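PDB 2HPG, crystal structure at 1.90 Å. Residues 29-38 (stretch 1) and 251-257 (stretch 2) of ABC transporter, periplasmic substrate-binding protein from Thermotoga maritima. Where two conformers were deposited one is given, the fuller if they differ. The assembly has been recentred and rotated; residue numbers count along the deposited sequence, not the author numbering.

Stretch 1 29-38: KWAKAVEEKT
Stretch 2 251-257: EEMDKAG

Two helices of one chain pack side by side, running roughly antiparallel at 150°, with axes 9.2 Å apart at closest approach. Residues 29-37 and 251-257 keep helical phi/psi, near -60/-45 for most, and i to i+4 hydrogen bonds: Ala33 N donates to Lys29 O at 3.0 Å, and Ala256 N to Glu252 O at 3.0 Å. Register is set where Trp30 CA lies 5.7 Å from Met253 CA, and no hydrogen bond crosses between the stretches.

Lys29 points sideways and is exposed; its NZ is hydrogen-bonded elsewhere in the structure. Trp30, chi1 t (162°) and chi2 66°, is buried and directs its CA-to-CB bond toward the second helix; its broad indole offers a flat face to Met253, while CD1 lies near the backbone of Glu252. Met253, a selenomethionine with all three chi angles between wells (-130°, -145°, -133°), lays its methyl over one face of the six-membered ring: CE is 2.8 Å from the centroid, a very tight CH-pi contact, and SE is 4.0 Å from it. Trp30 CD1 comes within 3.8 Å of Glu252 CB, while Trp30 CB meets Ala256 CB at 4.0 Å, where a small methyl suits the close backbones.

Ala31 points away and Lys32 is out of reach, exposed to solvent. One turn beyond Trp30, Ala33 points toward the partner; its CB lies 3.4 Å from Glu252 OE1, so a short side chain leaves room for the carboxylate. Glu252 achieves this with a folded m, m chain (chi3 -42°). Val34, chi1 t, points sideways, yet its CG2 touches Glu252 CB at 4.0 Å.

Glu35 and Glu36 are out of reach of the second helix. Lys37 (m, t, t, m) points toward it: Lys37 CE is 3.1 Å from Glu252 OE2, but Lys37 NZ to Glu252 OE2 is 4.5 Å, complementary charge without a salt bridge. At Thr38 (-104/6, chi1 p) helical geometry ends, and Thr38 OG1 donates to Val34 O at 2.7 Å.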

# COMPACT_ATOMS: atom_id res chain seq x y z
N LYS A 29 -10.70 2.00 15.26
CA LYS A 29 -10.69 0.82 16.13
C LYS A 29 -9.38 0.68 16.86
O LYS A 29 -9.34 0.39 18.05
CB LYS A 29 -10.92 -0.47 15.33
CG LYS A 29 -12.36 -0.75 14.95
CD LYS A 29 -12.52 -2.19 14.37
CE LYS A 29 -12.24 -3.29 15.43
NZ LYS A 29 -12.40 -4.71 14.95
N TRP A 30 -8.29 0.86 16.12
CA TRP A 30 -6.96 0.82 16.71
C TRP A 30 -6.76 1.90 17.77
O TRP A 30 -6.24 1.62 18.86
CB TRP A 30 -5.91 0.98 15.63
CG TRP A 30 -4.58 1.37 16.12
CD1 TRP A 30 -3.73 0.63 16.90
CD2 TRP A 30 -3.89 2.58 15.81
NE1 TRP A 30 -2.55 1.31 17.10
CE2 TRP A 30 -2.63 2.52 16.45
CE3 TRP A 30 -4.21 3.73 15.05
CZ2 TRP A 30 -1.70 3.56 16.37
CZ3 TRP A 30 -3.28 4.75 14.96
CH2 TRP A 30 -2.04 4.66 15.60
N ALA A 31 -7.14 3.12 17.44
CA ALA A 31 -7.04 4.26 18.35
C ALA A 31 -7.85 4.03 19.62
O ALA A 31 -7.37 4.26 20.72
CB ALA A 31 -7.52 5.53 17.67
N LYS A 32 -9.09 3.58 19.45
CA LYS A 32 -9.96 3.29 20.60
C LYS A 32 -9.37 2.21 21.53
O LYS A 32 -9.41 2.36 22.75
CB LYS A 32 -11.35 2.94 20.09
CG LYS A 32 -12.40 2.81 21.16
CD LYS A 32 -13.82 2.92 20.56
CE LYS A 32 -14.25 4.40 20.40
NZ LYS A 32 -15.63 4.57 19.78
N ALA A 33 -8.77 1.16 20.94
CA ALA A 33 -8.13 0.07 21.71
C ALA A 33 -6.87 0.51 22.46
O ALA A 33 -6.70 0.14 23.63
CB ALA A 33 -7.79 -1.12 20.78
N VAL A 34 -5.99 1.29 21.82
CA VAL A 34 -4.83 1.89 22.50
C VAL A 34 -5.25 2.80 23.65
O VAL A 34 -4.65 2.77 24.71
CB VAL A 34 -3.94 2.66 21.52
CG1 VAL A 34 -2.91 3.52 22.27
CG2 VAL A 34 -3.26 1.69 20.60
N GLU A 35 -6.29 3.60 23.43
CA GLU A 35 -6.82 4.47 24.47
C GLU A 35 -7.33 3.65 25.65
O GLU A 35 -7.02 3.96 26.79
CB GLU A 35 -7.91 5.38 23.88
CG GLU A 35 -7.32 6.55 23.10
CD GLU A 35 -8.26 7.19 22.10
OE1 GLU A 35 -9.48 6.98 22.19
OE2 GLU A 35 -7.76 7.91 21.21
N GLU A 36 -8.10 2.60 25.37
CA GLU A 36 -8.62 1.71 26.41
C GLU A 36 -7.51 1.03 27.20
O GLU A 36 -7.48 1.10 28.43
CB GLU A 36 -9.54 0.65 25.78
CG GLU A 36 -10.89 1.22 25.33
CD GLU A 36 -11.71 0.22 24.54
OE1 GLU A 36 -11.26 -0.94 24.40
OE2 GLU A 36 -12.81 0.60 24.07
N LYS A 37 -6.58 0.40 26.50
CA LYS A 37 -5.51 -0.36 27.15
C LYS A 37 -4.41 0.47 27.82
O LYS A 37 -3.60 -0.07 28.58
CB LYS A 37 -4.90 -1.33 26.14
CG LYS A 37 -5.90 -2.37 25.64
CD LYS A 37 -5.22 -3.57 25.00
CE LYS A 37 -6.22 -4.48 24.29
NZ LYS A 37 -7.51 -4.68 25.04
N THR A 38 -4.36 1.78 27.53
CA THR A 38 -3.43 2.70 28.19
C THR A 38 -4.16 3.55 29.23
O THR A 38 -3.60 4.48 29.79
CB THR A 38 -2.77 3.68 27.19
OG1 THR A 38 -3.78 4.52 26.61
CG2 THR A 38 -2.01 2.92 26.13
N GLU A 251 1.22 -3.67 18.89
CA GLU A 251 0.42 -4.91 18.89
C GLU A 251 -1.01 -4.66 18.47
O GLU A 251 -1.59 -5.45 17.73
CB GLU A 251 0.39 -5.55 20.29
CG GLU A 251 1.70 -6.21 20.70
CD GLU A 251 1.66 -6.83 22.08
OE1 GLU A 251 0.62 -6.70 22.78
OE2 GLU A 251 2.66 -7.45 22.46
N GLU A 252 -1.60 -3.59 18.96
CA GLU A 252 -2.95 -3.26 18.59
C GLU A 252 -3.11 -2.88 17.13
O GLU A 252 -4.17 -3.09 16.53
CB GLU A 252 -3.48 -2.13 19.46
CG GLU A 252 -3.77 -2.58 20.85
CD GLU A 252 -4.74 -3.73 20.88
OE1 GLU A 252 -5.73 -3.70 20.11
OE2 GLU A 252 -4.50 -4.67 21.67
N MSE A 253 -2.06 -2.36 16.52
CA MSE A 253 -2.22 -1.99 15.14
C MSE A 253 -1.84 -3.07 14.15
O MSE A 253 -2.36 -3.11 13.05
CB MSE A 253 -1.48 -0.71 14.83
CG MSE A 253 -2.42 0.23 14.11
SE MSE A 253 -1.45 1.16 12.90
CE MSE A 253 -2.01 2.96 13.16
N ASP A 254 -0.93 -3.96 14.55
CA ASP A 254 -0.71 -5.19 13.78
C ASP A 254 -2.01 -5.99 13.72
O ASP A 254 -2.38 -6.53 12.67
CB ASP A 254 0.38 -6.05 14.41
CG ASP A 254 1.78 -5.68 13.97
OD1 ASP A 254 1.99 -5.05 12.90
OD2 ASP A 254 2.70 -6.08 14.70
N LYS A 255 -2.69 -6.03 14.86
CA LYS A 255 -3.98 -6.70 15.01
C LYS A 255 -5.12 -6.08 14.20
O LYS A 255 -5.88 -6.78 13.53
CB LYS A 255 -4.35 -6.69 16.48
CG LYS A 255 -5.72 -7.21 16.84
CD LYS A 255 -5.83 -7.35 18.37
CE LYS A 255 -7.17 -7.95 18.77
NZ LYS A 255 -8.31 -7.27 18.07
N ALA A 256 -5.24 -4.76 14.27
CA ALA A 256 -6.23 -4.04 13.47
C ALA A 256 -5.92 -4.15 11.98
O ALA A 256 -6.84 -4.19 11.15
CB ALA A 256 -6.27 -2.56 13.87
N GLY A 257 -4.63 -4.18 11.66
CA GLY A 257 -4.18 -4.25 10.28
C GLY A 257 -4.47 -5.59 9.63
O GLY A 257 -4.99 -5.64 8.52